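PDB 5V2D: dioxygenase from Pseudomonas brassicacearum, which probably cleaves the central double bond of lignostilbenes with molecular oxygen at a non-haem iron centre, giving two aldehydes. Local coordinates for residues A[226-230]-A[282-288]; A[271-277]-A[298-302]; A[321-326]-A[342-346]. All blocks are in the same frame, centred on the assembly; numbering follows the deposited sequence.

Contact 1 (A[226-230]-A[282-288]); sequences HEIWF and VPRNGRA
His226 reaches across to the turn formed by Pro283 to Gly286 and makes the one hydrogen bond between the two segments. Its NE2 donates to Gly286 O at 2.8 Å. The bond is bent, with an N-H...O angle of 141°. It uses a lone pair of Gly286 O in the carbonyl plane, and that oxygen lies close to the imidazole plane. With CG anti to the backbone N (chi1 -168°), the ring stands out from its strand and meets the turn edge-on. A second oxygen lies along the same edge, with CD2 3.3 Å from Arg284 O.

Buried Ile228 packs mainly on backbone. Its CD1 reaches into the turn, 3.4 Å from Pro283 O and also close to Gly286 O. It meets an apolar side chain only at Val282 CG2, 4.2 Å from CD1. The other branch, CG2, lies beside the chain that leaves the turn, 3.7 Å from Ala288 N. The fold is the seven-bladed beta-propeller of the carotenoid oxygenase family. Residues 226-230 belong to the outermost strand 224-231 of one blade, and 282-288 leave strand 276-283 of the next. The contact is therefore a seam between blades, made by side chains set against backbone, with no strand pairing across it.

Further along, the methyl of Ala288 sits over the strand backbone. Its CB is 3.4 Å from Trp229 O and 4.0 Å from Phe230 CB. Only CB of Phe230 meets this methyl; its ring makes an edge-to-face contact with Phe250.

The charged groups look elsewhere. Arg284 sends its guanidinium to Glu217 and Asp192 in salt bridges, tying the turn to the neighbouring blade a second time. On the far side of the strand, Trp229 NE1 donates almost straight (170°) to Glu227 OE2 at 2.8 Å, meeting that oxygen from above the carboxylate plane.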
ATOM      1  N   HIS A 226      11.352 -16.610 -14.051  1.00 34.00           N
ATOM      2  CA  HIS A 226      12.652 -16.007 -14.006  1.00 31.48           C
ATOM      3  C   HIS A 226      12.834 -15.440 -12.583  1.00 33.13           C
ATOM      4  O   HIS A 226      11.879 -14.960 -11.966  1.00 33.67           O
ATOM      5  CB  HIS A 226      12.760 -14.856 -15.039  1.00 32.43           C
ATOM      6  CG  HIS A 226      14.175 -14.376 -15.242  1.00 35.11           C
ATOM      7  ND1 HIS A 226      15.257 -15.215 -15.465  1.00 40.08           N
ATOM      8  CD2 HIS A 226      14.676 -13.134 -15.172  1.00 35.21           C
ATOM      9  CE1 HIS A 226      16.362 -14.501 -15.523  1.00 37.98           C
ATOM     10  NE2 HIS A 226      16.026 -13.224 -15.431  1.00 36.42           N
ATOM     11  N   GLU A 227      14.043 -15.469 -12.096  1.00 33.02           N
ATOM     12  CA  GLU A 227      14.416 -14.834 -10.870  1.00 35.59           C
ATOM     13  C   GLU A 227      15.796 -14.231 -11.013  1.00 35.01           C
ATOM     14  O   GLU A 227      16.596 -14.681 -11.835  1.00 36.27           O
ATOM     15  CB  GLU A 227      14.343 -15.811  -9.720  1.00 38.12           C
ATOM     16  CG  GLU A 227      15.277 -17.013  -9.793  1.00 42.94           C
ATOM     17  CD  GLU A 227      15.013 -17.986  -8.649  1.00 49.46           C
ATOM     18  OE1 GLU A 227      15.076 -19.158  -8.941  1.00 57.24           O
ATOM     19  OE2 GLU A 227      14.686 -17.592  -7.509  1.00 54.63           O
ATOM     20  N   ILE A 228      16.063 -13.126 -10.332  1.00 35.40           N
ATOM     21  CA  ILE A 228      17.355 -12.467 -10.383  1.00 34.20           C
ATOM     22  C   ILE A 228      17.711 -12.123  -8.961  1.00 34.80           C
ATOM     23  O   ILE A 228      17.071 -11.222  -8.347  1.00 32.38           O
ATOM     24  CB  ILE A 228      17.326 -11.157 -11.211  1.00 36.34           C
ATOM     25  CG1 ILE A 228      16.658 -11.324 -12.569  1.00 35.45           C
ATOM     26  CG2 ILE A 228      18.738 -10.563 -11.334  1.00 38.36           C
ATOM     27  CD1 ILE A 228      16.556 -10.022 -13.342  1.00 36.15           C
ATOM     28  N   TRP A 229      18.698 -12.833  -8.414  1.00 35.70           N
ATOM     29  CA  TRP A 229      19.200 -12.568  -7.059  1.00 38.81           C
ATOM     30  C   TRP A 229      20.413 -11.672  -7.159  1.00 39.42           C
ATOM     31  O   TRP A 229      21.284 -11.934  -7.967  1.00 36.68           O
ATOM     32  CB  TRP A 229      19.645 -13.867  -6.383  1.00 38.18           C
ATOM     33  CG  TRP A 229      18.480 -14.762  -6.059  1.00 39.32           C
ATOM     34  CD1 TRP A 229      17.770 -15.525  -6.938  1.00 37.87           C
ATOM     35  CD2 TRP A 229      17.899 -14.990  -4.758  1.00 37.59           C
ATOM     36  NE1 TRP A 229      16.782 -16.195  -6.285  1.00 38.03           N
ATOM     37  CE2 TRP A 229      16.863 -15.933  -4.933  1.00 37.28           C
ATOM     38  CE3 TRP A 229      18.186 -14.521  -3.480  1.00 39.29           C
ATOM     39  CZ2 TRP A 229      16.057 -16.373  -3.888  1.00 36.37           C
ATOM     40  CZ3 TRP A 229      17.411 -14.982  -2.429  1.00 36.83           C
ATOM     41  CH2 TRP A 229      16.347 -15.902  -2.633  1.00 37.64           C
ATOM     42  N   PHE A 230      20.486 -10.631  -6.346  1.00 38.68           N
ATOM     43  CA  PHE A 230      21.677  -9.800  -6.298  1.00 36.92           C
ATOM     44  C   PHE A 230      21.759  -9.162  -4.932  1.00 39.12           C
ATOM     45  O   PHE A 230      20.967  -9.529  -4.050  1.00 38.84           O
ATOM     46  CB  PHE A 230      21.653  -8.778  -7.433  1.00 36.15           C
ATOM     47  CG  PHE A 230      20.491  -7.783  -7.414  1.00 33.81           C
ATOM     48  CD1 PHE A 230      20.716  -6.468  -7.053  1.00 34.74           C
ATOM     49  CD2 PHE A 230      19.223  -8.161  -7.860  1.00 33.12           C
ATOM     50  CE1 PHE A 230      19.686  -5.509  -7.101  1.00 34.63           C
ATOM     51  CE2 PHE A 230      18.169  -7.253  -7.853  1.00 32.92           C
ATOM     52  CZ  PHE A 230      18.415  -5.903  -7.486  1.00 34.26           C
ATOM     53  N   VAL A 282      17.669  -3.052 -13.494  1.00 30.52           N
ATOM     54  CA  VAL A 282      18.137  -4.261 -14.081  1.00 30.61           C
ATOM     55  C   VAL A 282      17.225  -4.727 -15.199  1.00 29.57           C
ATOM     56  O   VAL A 282      16.011  -4.571 -15.094  1.00 30.30           O
ATOM     57  CB  VAL A 282      18.295  -5.340 -12.990  1.00 32.28           C
ATOM     58  CG1 VAL A 282      16.989  -5.745 -12.329  1.00 35.43           C
ATOM     59  CG2 VAL A 282      18.981  -6.549 -13.575  1.00 34.85           C
ATOM     60  N   PRO A 283      17.785  -5.323 -16.248  1.00 32.17           N
ATOM     61  CA  PRO A 283      16.867  -5.881 -17.256  1.00 33.06           C
ATOM     62  C   PRO A 283      15.988  -6.953 -16.700  1.00 31.54           C
ATOM     63  O   PRO A 283      16.421  -7.795 -15.889  1.00 32.05           O
ATOM     64  CB  PRO A 283      17.796  -6.478 -18.387  1.00 34.54           C
ATOM     65  CG  PRO A 283      19.100  -5.786 -18.182  1.00 34.77           C
ATOM     66  CD  PRO A 283      19.183  -5.384 -16.710  1.00 34.20           C
ATOM     67  N   ARG A 284      14.746  -6.929 -17.169  1.00 34.60           N
ATOM     68  CA  ARG A 284      13.728  -7.785 -16.684  1.00 34.20           C
ATOM     69  C   ARG A 284      14.016  -9.263 -16.917  1.00 39.36           C
ATOM     70  O   ARG A 284      13.628 -10.136 -16.133  1.00 38.70           O
ATOM     71  CB  ARG A 284      12.463  -7.375 -17.376  1.00 35.96           C
ATOM     72  CG  ARG A 284      11.237  -7.911 -16.705  1.00 37.32           C
ATOM     73  CD  ARG A 284       9.997  -7.101 -17.122  1.00 34.63           C
ATOM     74  NE  ARG A 284       8.879  -8.051 -17.221  1.00 33.70           N
ATOM     75  CZ  ARG A 284       7.699  -7.784 -17.698  1.00 32.76           C
ATOM     76  NH1 ARG A 284       6.810  -8.753 -17.762  1.00 32.37           N
ATOM     77  NH2 ARG A 284       7.398  -6.562 -18.151  1.00 33.40           N
ATOM     78  N   ASN A 285      14.751  -9.553 -17.979  1.00 37.86           N
ATOM     79  CA  ASN A 285      15.164 -10.930 -18.281  1.00 41.76           C
ATOM     80  C   ASN A 285      16.670 -11.115 -18.067  1.00 41.43           C
ATOM     81  O   ASN A 285      17.263 -12.058 -18.608  1.00 45.29           O
ATOM     82  CB  ASN A 285      14.772 -11.256 -19.762  1.00 43.93           C
ATOM     83  CG  ASN A 285      15.545 -10.409 -20.787  1.00 44.88           C
ATOM     84  OD1 ASN A 285      16.224  -9.399 -20.471  1.00 38.73           O
ATOM     85  ND2 ASN A 285      15.470 -10.858 -22.022  1.00 54.51           N
ATOM     86  N   GLY A 286      17.241 -10.291 -17.221  1.00 39.81           N
ATOM     87  CA  GLY A 286      18.686 -10.231 -17.048  1.00 38.61           C
ATOM     88  C   GLY A 286      19.190 -11.065 -15.878  1.00 40.63           C
ATOM     89  O   GLY A 286      18.505 -11.993 -15.368  1.00 37.00           O
ATOM     90  N   ARG A 287      20.419 -10.729 -15.481  1.00 39.26           N
ATOM     91  CA  ARG A 287      21.151 -11.454 -14.439  1.00 42.54           C
ATOM     92  C   ARG A 287      21.795 -10.411 -13.522  1.00 39.82           C
ATOM     93  O   ARG A 287      21.851  -9.184 -13.842  1.00 36.63           O
ATOM     94  CB  ARG A 287      22.295 -12.292 -15.076  1.00 45.63           C
ATOM     95  CG  ARG A 287      21.970 -12.918 -16.387  1.00 54.27           C
ATOM     96  CD  ARG A 287      23.113 -12.750 -17.382  1.00 62.98           C
ATOM     97  NE  ARG A 287      23.976 -13.862 -17.153  1.00 67.03           N
ATOM     98  CZ  ARG A 287      25.036 -14.158 -17.918  1.00 74.31           C
ATOM     99  NH1 ARG A 287      25.355 -13.360 -18.945  1.00 73.35           N
ATOM    100  NH2 ARG A 287      25.742 -15.266 -17.639  1.00 72.54           N
ATOM    101  N   ALA A 288      22.314 -10.903 -12.405  1.00 41.21           N
ATOM    102  CA  ALA A 288      22.927 -10.043 -11.393  1.00 41.05           C
ATOM    103  C   ALA A 288      23.955  -9.089 -11.917  1.00 42.51           C
ATOM    104  O   ALA A 288      24.002  -7.915 -11.550  1.00 38.18           O
ATOM    105  CB  ALA A 288      23.489 -10.861 -10.257  1.00 44.45           C
TER

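Contact 2 (A[271-277]-A[298-302]); sequences WQPDLPQ and MDGFQ
Trp271 lays its indole across residues 299-301, and this is the tight side of the contact. Asp299 OD1 and Phe301 CB both lie at the ring edge. NE1 donates to Asp299 OD1 at 3.0 Å, nearly along the C-O axis of that oxygen and close to the indole plane. The N-H...O angle of 145° shows some bend. Farther along the ring, CH2 lies 3.6 Å from Phe301 CB. The same CH2 is 3.4 Å from Gly300 O. A chi1 of -177° swings the indole to the side of the carbonyl carbon, across the other segment. With an alanine here, Asp299 OD1 would probably lose this donor and a gap would open beside Gly300 and Phe301 CB.

Gln277 closes the other end of the tight side. Its chain is extended beyond CG, and CG is 3.2 Å from Gly300 O. It slides past Gln302 in the opposite direction, with the two amide planes 88° apart. OE1 comes 3.4 Å from Gln302 CG. The amide nitrogens bond elsewhere, Gln277 NE2 to Pro297 O and Gln302 NE2 to Leu252 O.

The looser side is the type I turn from Gln272 to Leu275. Exposed Met298 lies beside Pro276, and its SD is 3.5 Å from Asp274 O. Here a water joins the two segments. It donates to Gln272 O and to Leu275 O, each 2.6 Å from the water oxygen, and accepts from Asp299 N.

The contact packs one propeller blade against the link that leaves its last strand, 292-298, and enters strand 301-311 of the next. That strand carries the iron ligand His304. The chemistry is uneven. One water serves three backbone atoms on the turn side, whereas Gln277 OE1 and Gly300 O are buried without a partner, so close packing there probably carries a polar cost.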
ATOM      1  N   TRP A 271      15.982   5.962   9.991  1.00 32.70           N
ATOM      2  CA  TRP A 271      16.264   6.960   8.935  1.00 33.97           C
ATOM      3  C   TRP A 271      17.696   7.451   8.995  1.00 35.27           C
ATOM      4  O   TRP A 271      18.196   7.690  10.081  1.00 37.22           O
ATOM      5  CB  TRP A 271      15.332   8.125   9.111  1.00 35.79           C
ATOM      6  CG  TRP A 271      15.472   9.179   8.070  1.00 36.33           C
ATOM      7  CD1 TRP A 271      16.066  10.398   8.213  1.00 38.04           C
ATOM      8  CD2 TRP A 271      14.966   9.120   6.767  1.00 38.45           C
ATOM      9  NE1 TRP A 271      15.983  11.081   7.065  1.00 37.86           N
ATOM     10  CE2 TRP A 271      15.300  10.332   6.147  1.00 37.83           C
ATOM     11  CE3 TRP A 271      14.217   8.148   6.046  1.00 38.09           C
ATOM     12  CZ2 TRP A 271      14.927  10.628   4.830  1.00 37.70           C
ATOM     13  CZ3 TRP A 271      13.865   8.456   4.723  1.00 38.70           C
ATOM     14  CH2 TRP A 271      14.232   9.666   4.138  1.00 39.00           C
ATOM     15  N   GLN A 272      18.320   7.538   7.825  1.00 35.16           N
ATOM     16  CA  GLN A 272      19.697   8.006   7.631  1.00 36.10           C
ATOM     17  C   GLN A 272      19.583   9.267   6.774  1.00 39.34           C
ATOM     18  O   GLN A 272      19.272   9.195   5.619  1.00 37.75           O
ATOM     19  CB  GLN A 272      20.524   6.970   6.939  1.00 36.51           C
ATOM     20  CG  GLN A 272      20.503   5.590   7.609  1.00 37.53           C
ATOM     21  CD  GLN A 272      20.904   5.627   9.080  1.00 39.32           C
ATOM     22  OE1 GLN A 272      21.820   6.267   9.370  1.00 40.54           O
ATOM     23  NE2 GLN A 272      20.181   4.983   9.975  1.00 39.25           N
ATOM     24  N   PRO A 273      19.737  10.453   7.380  1.00 44.83           N
ATOM     25  CA  PRO A 273      19.530  11.694   6.631  1.00 45.80           C
ATOM     26  C   PRO A 273      20.645  12.090   5.636  1.00 44.73           C
ATOM     27  O   PRO A 273      20.496  13.004   4.887  1.00 44.12           O
ATOM     28  CB  PRO A 273      19.445  12.749   7.749  1.00 50.57           C
ATOM     29  CG  PRO A 273      20.349  12.204   8.805  1.00 50.82           C
ATOM     30  CD  PRO A 273      20.047  10.729   8.797  1.00 45.79           C
ATOM     31  N   ASP A 274      21.727  11.353   5.605  1.00 46.06           N
ATOM     32  CA  ASP A 274      22.905  11.676   4.796  1.00 48.77           C
ATOM     33  C   ASP A 274      23.223  10.500   3.872  1.00 48.74           C
ATOM     34  O   ASP A 274      24.355  10.244   3.545  1.00 43.45           O
ATOM     35  CB  ASP A 274      24.094  11.929   5.760  1.00 51.56           C
ATOM     36  CG  ASP A 274      24.336  10.770   6.706  1.00 56.76           C
ATOM     37  OD1 ASP A 274      23.457   9.809   6.855  1.00 59.46           O
ATOM     38  OD2 ASP A 274      25.424  10.820   7.314  1.00 61.48           O
ATOM     39  N   LEU A 275      22.208   9.748   3.482  1.00 47.12           N
ATOM     40  CA  LEU A 275      22.349   8.572   2.608  1.00 43.89           C
ATOM     41  C   LEU A 275      21.550   8.864   1.341  1.00 41.60           C
ATOM     42  O   LEU A 275      20.355   9.111   1.413  1.00 38.75           O
ATOM     43  CB  LEU A 275      21.681   7.375   3.219  1.00 43.33           C
ATOM     44  CG  LEU A 275      22.338   6.054   3.429  1.00 45.22           C
ATOM     45  CD1 LEU A 275      21.226   5.004   3.488  1.00 43.58           C
ATOM     46  CD2 LEU A 275      23.459   5.696   2.488  1.00 42.35           C
ATOM     47  N   PRO A 276      22.197   8.835   0.198  1.00 43.34           N
ATOM     48  CA  PRO A 276      21.442   9.051  -1.044  1.00 40.88           C
ATOM     49  C   PRO A 276      20.289   8.017  -1.239  1.00 36.49           C
ATOM     50  O   PRO A 276      20.413   6.846  -0.905  1.00 35.62           O
ATOM     51  CB  PRO A 276      22.507   8.912  -2.117  1.00 40.79           C
ATOM     52  CG  PRO A 276      23.826   9.219  -1.451  1.00 42.79           C
ATOM     53  CD  PRO A 276      23.665   8.741  -0.033  1.00 45.81           C
ATOM     54  N   GLN A 277      19.182   8.506  -1.754  1.00 33.23           N
ATOM     55  CA  GLN A 277      18.177   7.646  -2.371  1.00 33.53           C
ATOM     56  C   GLN A 277      18.946   6.816  -3.381  1.00 34.70           C
ATOM     57  O   GLN A 277      19.790   7.340  -4.115  1.00 36.83           O
ATOM     58  CB  GLN A 277      17.087   8.498  -3.014  1.00 34.68           C
ATOM     59  CG  GLN A 277      16.140   9.131  -2.004  1.00 34.45           C
ATOM     60  CD  GLN A 277      15.211  10.113  -2.660  1.00 38.13           C
ATOM     61  OE1 GLN A 277      14.113   9.765  -3.055  1.00 37.78           O
ATOM     62  NE2 GLN A 277      15.671  11.321  -2.857  1.00 39.31           N
ATOM     63  N   MET A 298      19.995  13.140  -1.003  1.00 40.16           N
ATOM     64  CA  MET A 298      19.910  12.715   0.375  1.00 42.36           C
ATOM     65  C   MET A 298      18.710  13.339   1.032  1.00 40.08           C
ATOM     66  O   MET A 298      18.149  14.313   0.550  1.00 39.66           O
ATOM     67  CB  MET A 298      21.156  13.129   1.153  1.00 48.20           C
ATOM     68  CG  MET A 298      22.440  12.565   0.559  1.00 49.87           C
ATOM     69  SD  MET A 298      23.930  13.082   1.483  1.00 54.86           S
ATOM     70  CE  MET A 298      23.607  14.794   1.974  1.00 51.02           C
ATOM     71  N   ASP A 299      18.314  12.723   2.139  1.00 38.92           N
ATOM     72  CA  ASP A 299      17.233  13.221   2.994  1.00 40.88           C
ATOM     73  C   ASP A 299      15.897  13.406   2.250  1.00 41.19           C
ATOM     74  O   ASP A 299      15.150  14.367   2.460  1.00 39.66           O
ATOM     75  CB  ASP A 299      17.642  14.510   3.739  1.00 40.92           C
ATOM     76  CG  ASP A 299      16.880  14.700   5.028  1.00 44.46           C
ATOM     77  OD1 ASP A 299      16.309  13.719   5.622  1.00 44.71           O
ATOM     78  OD2 ASP A 299      16.826  15.868   5.445  1.00 44.26           O
ATOM     79  N   GLY A 300      15.632  12.450   1.368  1.00 36.60           N
ATOM     80  CA  GLY A 300      14.416  12.371   0.624  1.00 35.65           C
ATOM     81  C   GLY A 300      13.961  10.918   0.598  1.00 34.70           C
ATOM     82  O   GLY A 300      14.768  10.034   0.791  1.00 34.01           O
ATOM     83  N   PHE A 301      12.701  10.686   0.314  1.00 33.69           N
ATOM     84  CA  PHE A 301      12.260   9.319   0.191  1.00 37.23           C
ATOM     85  C   PHE A 301      11.186   9.083  -0.884  1.00 32.85           C
ATOM     86  O   PHE A 301      10.285   9.893  -1.196  1.00 30.82           O
ATOM     87  CB  PHE A 301      11.950   8.636   1.524  1.00 41.38           C
ATOM     88  CG  PHE A 301      10.556   8.812   1.961  1.00 41.61           C
ATOM     89  CD1 PHE A 301      10.186   9.876   2.693  1.00 44.60           C
ATOM     90  CD2 PHE A 301       9.611   7.894   1.494  1.00 41.29           C
ATOM     91  CE1 PHE A 301       8.845  10.038   3.061  1.00 50.65           C
ATOM     92  CE2 PHE A 301       8.319   8.063   1.765  1.00 44.13           C
ATOM     93  CZ  PHE A 301       7.900   9.137   2.574  1.00 47.61           C
ATOM     94  N   GLN A 302      11.396   7.945  -1.486  1.00 28.96           N
ATOM     95  CA  GLN A 302      10.634   7.510  -2.656  1.00 29.37           C
ATOM     96  C   GLN A 302       9.249   7.033  -2.188  1.00 28.47           C
ATOM     97  O   GLN A 302       9.165   6.099  -1.349  1.00 30.21           O
ATOM     98  CB  GLN A 302      11.344   6.354  -3.329  1.00 28.30           C
ATOM     99  CG  GLN A 302      12.787   6.668  -3.765  1.00 29.84           C
ATOM    100  CD  GLN A 302      13.844   6.200  -2.775  1.00 28.34           C
ATOM    101  OE1 GLN A 302      13.705   6.426  -1.574  1.00 27.74           O
ATOM    102  NE2 GLN A 302      14.903   5.593  -3.276  1.00 27.57           N
TER
HETATM  103  O   HOH W   1      19.064  10.341   3.302  1.00 40.57           O

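Contact 3 (A[321-326]-A[342-346]); sequences VTGGNI and TLAAC
Leu343 lies against the Thr322 methyl and the backbone of residues 323-325. Its CB touches Thr322 CG2 at 3.8 Å, and the two side chains cross at about a right angle. CG is anti to the carbonyl carbon (chi1 -62°), and from there the two methyls fork over the loop. CD2 comes 3.6 Å from Gly323 O and also packs closely on Gly324 CA. CD1 goes farther and ends 3.8 Å from Asn325 O. That oxygen is buried and has no polar partner in the model, so Leu343 gives it an apolar neighbour. The CB of Asn325 points away from residues 342-346, and its OD1 accepts from Phe327 N.

The two segments are the ends of neighbouring antiparallel strands, 314-322 and 345-353, in one blade of the beta-propeller. A long connection without strand joins them, and the contact sits where it leaves and returns. Val321 and Cys346 form a hydrogen-bonded pair. Val321 N donates to Cys346 O at 3.1 Å (163°), while the return bond from Cys346 N to Val321 O is weak at 3.4 Å.

Thr322 and Ala345 follow as a non-hydrogen-bonded pair, their side chains on the same face. Thr322 OG1 lies 3.6 Å from Ala345 CB. Between these strands Ala345 CA also makes a CA-H...O contact of 3.2 Å to Val321 O. Just beyond the paired residues, Gly323 N donates to Ala344 O at 2.7 Å and 165°. Gly323 is the centre of an inverse gamma turn, with a weak bond from Gly324 N to Thr322 O, where the strand ends. On the face opposite Thr322, Val321 packs against Met348 and Trp350 of strand 345-353.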
ATOM      1  N   VAL A 321       7.726  11.972  -4.164  1.00 28.85           N
ATOM      2  CA  VAL A 321       8.990  12.046  -3.484  1.00 31.70           C
ATOM      3  C   VAL A 321       8.835  13.096  -2.370  1.00 34.68           C
ATOM      4  O   VAL A 321       8.295  14.213  -2.629  1.00 31.81           O
ATOM      5  CB  VAL A 321      10.092  12.426  -4.427  1.00 34.02           C
ATOM      6  CG1 VAL A 321      11.449  12.486  -3.678  1.00 34.51           C
ATOM      7  CG2 VAL A 321      10.235  11.406  -5.548  1.00 33.78           C
ATOM      8  N   THR A 322       9.229  12.735  -1.157  1.00 30.26           N
ATOM      9  CA  THR A 322       9.070  13.628  -0.027  1.00 34.82           C
ATOM     10  C   THR A 322      10.442  14.015   0.478  1.00 36.94           C
ATOM     11  O   THR A 322      11.326  13.173   0.603  1.00 33.80           O
ATOM     12  CB  THR A 322       8.308  12.939   1.101  1.00 33.10           C
ATOM     13  OG1 THR A 322       7.061  12.559   0.574  1.00 34.14           O
ATOM     14  CG2 THR A 322       8.098  13.852   2.319  1.00 34.28           C
ATOM     15  N   GLY A 323      10.620  15.293   0.784  1.00 42.97           N
ATOM     16  CA  GLY A 323      11.955  15.774   1.204  1.00 45.29           C
ATOM     17  C   GLY A 323      12.247  15.641   2.697  1.00 49.42           C
ATOM     18  O   GLY A 323      12.699  16.596   3.289  1.00 51.00           O
ATOM     19  N   GLY A 324      12.072  14.452   3.285  1.00 44.48           N
ATOM     20  CA  GLY A 324      12.515  14.153   4.653  1.00 44.13           C
ATOM     21  C   GLY A 324      11.781  12.949   5.201  1.00 44.11           C
ATOM     22  O   GLY A 324      10.946  12.373   4.501  1.00 36.41           O
ATOM     23  N   ASN A 325      12.090  12.576   6.449  1.00 45.78           N
ATOM     24  CA  ASN A 325      11.533  11.388   7.055  1.00 46.34           C
ATOM     25  C   ASN A 325      10.073  11.612   7.503  1.00 46.72           C
ATOM     26  O   ASN A 325       9.822  12.333   8.468  1.00 43.75           O
ATOM     27  CB  ASN A 325      12.335  10.935   8.267  1.00 45.54           C
ATOM     28  CG  ASN A 325      11.858   9.624   8.814  1.00 45.31           C
ATOM     29  OD1 ASN A 325      11.191   8.893   8.106  1.00 40.06           O
ATOM     30  ND2 ASN A 325      12.176   9.330  10.081  1.00 45.35           N
ATOM     31  N   ILE A 326       9.146  10.942   6.827  1.00 46.84           N
ATOM     32  CA  ILE A 326       7.718  10.950   7.245  1.00 53.54           C
ATOM     33  C   ILE A 326       7.363   9.824   8.253  1.00 48.09           C
ATOM     34  O   ILE A 326       6.268   9.789   8.802  1.00 47.24           O
ATOM     35  CB  ILE A 326       6.829  10.830   5.991  1.00 57.64           C
ATOM     36  CG1 ILE A 326       5.422  11.411   6.276  1.00 71.86           C
ATOM     37  CG2 ILE A 326       6.797   9.386   5.488  1.00 56.16           C
ATOM     38  CD1 ILE A 326       4.607  11.826   5.019  1.00 75.75           C
ATOM     39  N   THR A 342       6.122  20.551   7.534  1.00 72.63           N
ATOM     40  CA  THR A 342       7.388  21.074   6.975  1.00 70.51           C
ATOM     41  C   THR A 342       7.841  20.508   5.623  1.00 68.68           C
ATOM     42  O   THR A 342       8.624  21.125   4.935  1.00 57.77           O
ATOM     43  CB  THR A 342       8.529  20.449   7.851  1.00 72.63           C
ATOM     44  OG1 THR A 342       8.372  20.838   9.204  1.00 72.41           O
ATOM     45  CG2 THR A 342       9.989  20.729   7.429  1.00 77.85           C
ATOM     46  N   LEU A 343       7.498  19.253   5.340  1.00 67.03           N
ATOM     47  CA  LEU A 343       8.171  18.488   4.262  1.00 61.68           C
ATOM     48  C   LEU A 343       7.608  18.795   2.876  1.00 58.41           C
ATOM     49  O   LEU A 343       6.462  18.612   2.642  1.00 58.14           O
ATOM     50  CB  LEU A 343       8.053  16.990   4.525  1.00 61.49           C
ATOM     51  CG  LEU A 343       8.719  16.535   5.829  1.00 60.44           C
ATOM     52  CD1 LEU A 343       8.538  15.044   6.129  1.00 58.99           C
ATOM     53  CD2 LEU A 343      10.199  17.002   5.909  1.00 62.66           C
ATOM     54  N   ALA A 344       8.458  19.203   1.947  1.00 60.37           N
ATOM     55  CA  ALA A 344       8.072  19.362   0.570  1.00 56.61           C
ATOM     56  C   ALA A 344       7.819  17.935  -0.025  1.00 53.30           C
ATOM     57  O   ALA A 344       8.588  17.011   0.202  1.00 51.10           O
ATOM     58  CB  ALA A 344       9.175  20.060  -0.192  1.00 57.59           C
ATOM     59  N   ALA A 345       6.721  17.775  -0.738  1.00 49.90           N
ATOM     60  CA  ALA A 345       6.383  16.543  -1.430  1.00 48.74           C
ATOM     61  C   ALA A 345       5.622  16.944  -2.713  1.00 43.70           C
ATOM     62  O   ALA A 345       4.845  17.884  -2.730  1.00 40.79           O
ATOM     63  CB  ALA A 345       5.529  15.643  -0.543  1.00 47.91           C
ATOM     64  N   CYS A 346       5.846  16.205  -3.768  1.00 39.27           N
ATOM     65  CA  CYS A 346       5.049  16.308  -4.971  1.00 37.83           C
ATOM     66  C   CYS A 346       5.290  15.036  -5.810  1.00 30.75           C
ATOM     67  O   CYS A 346       6.183  14.251  -5.489  1.00 30.39           O
ATOM     68  CB  CYS A 346       5.471  17.632  -5.746  1.00 39.17           C
ATOM     69  SG  CYS A 346       7.163  17.516  -6.394  1.00 42.96           S
TER

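Overall arrangement
From the N terminus, contact 1 opens first, at 226-230 on the last strand of its blade, and closes at 282-288 in the next. Before it closes, 271-277 opens contact 2, which ends at 298-302, so the two loops cross. They share strand 276-283 but stay about 13 Å apart at their nearest atoms. Contact 2 carries the chain into a third blade. Contact 3 follows in series and closes the loop between strands 314-322 and 345-353 of that blade. Contacts 2 and 3 touch: Phe301 N makes a probable hydrogen bond to Thr322 O at 2.9 Å, and Trp271 CB packs against Asn325 ND2. Together they tie three successive blades.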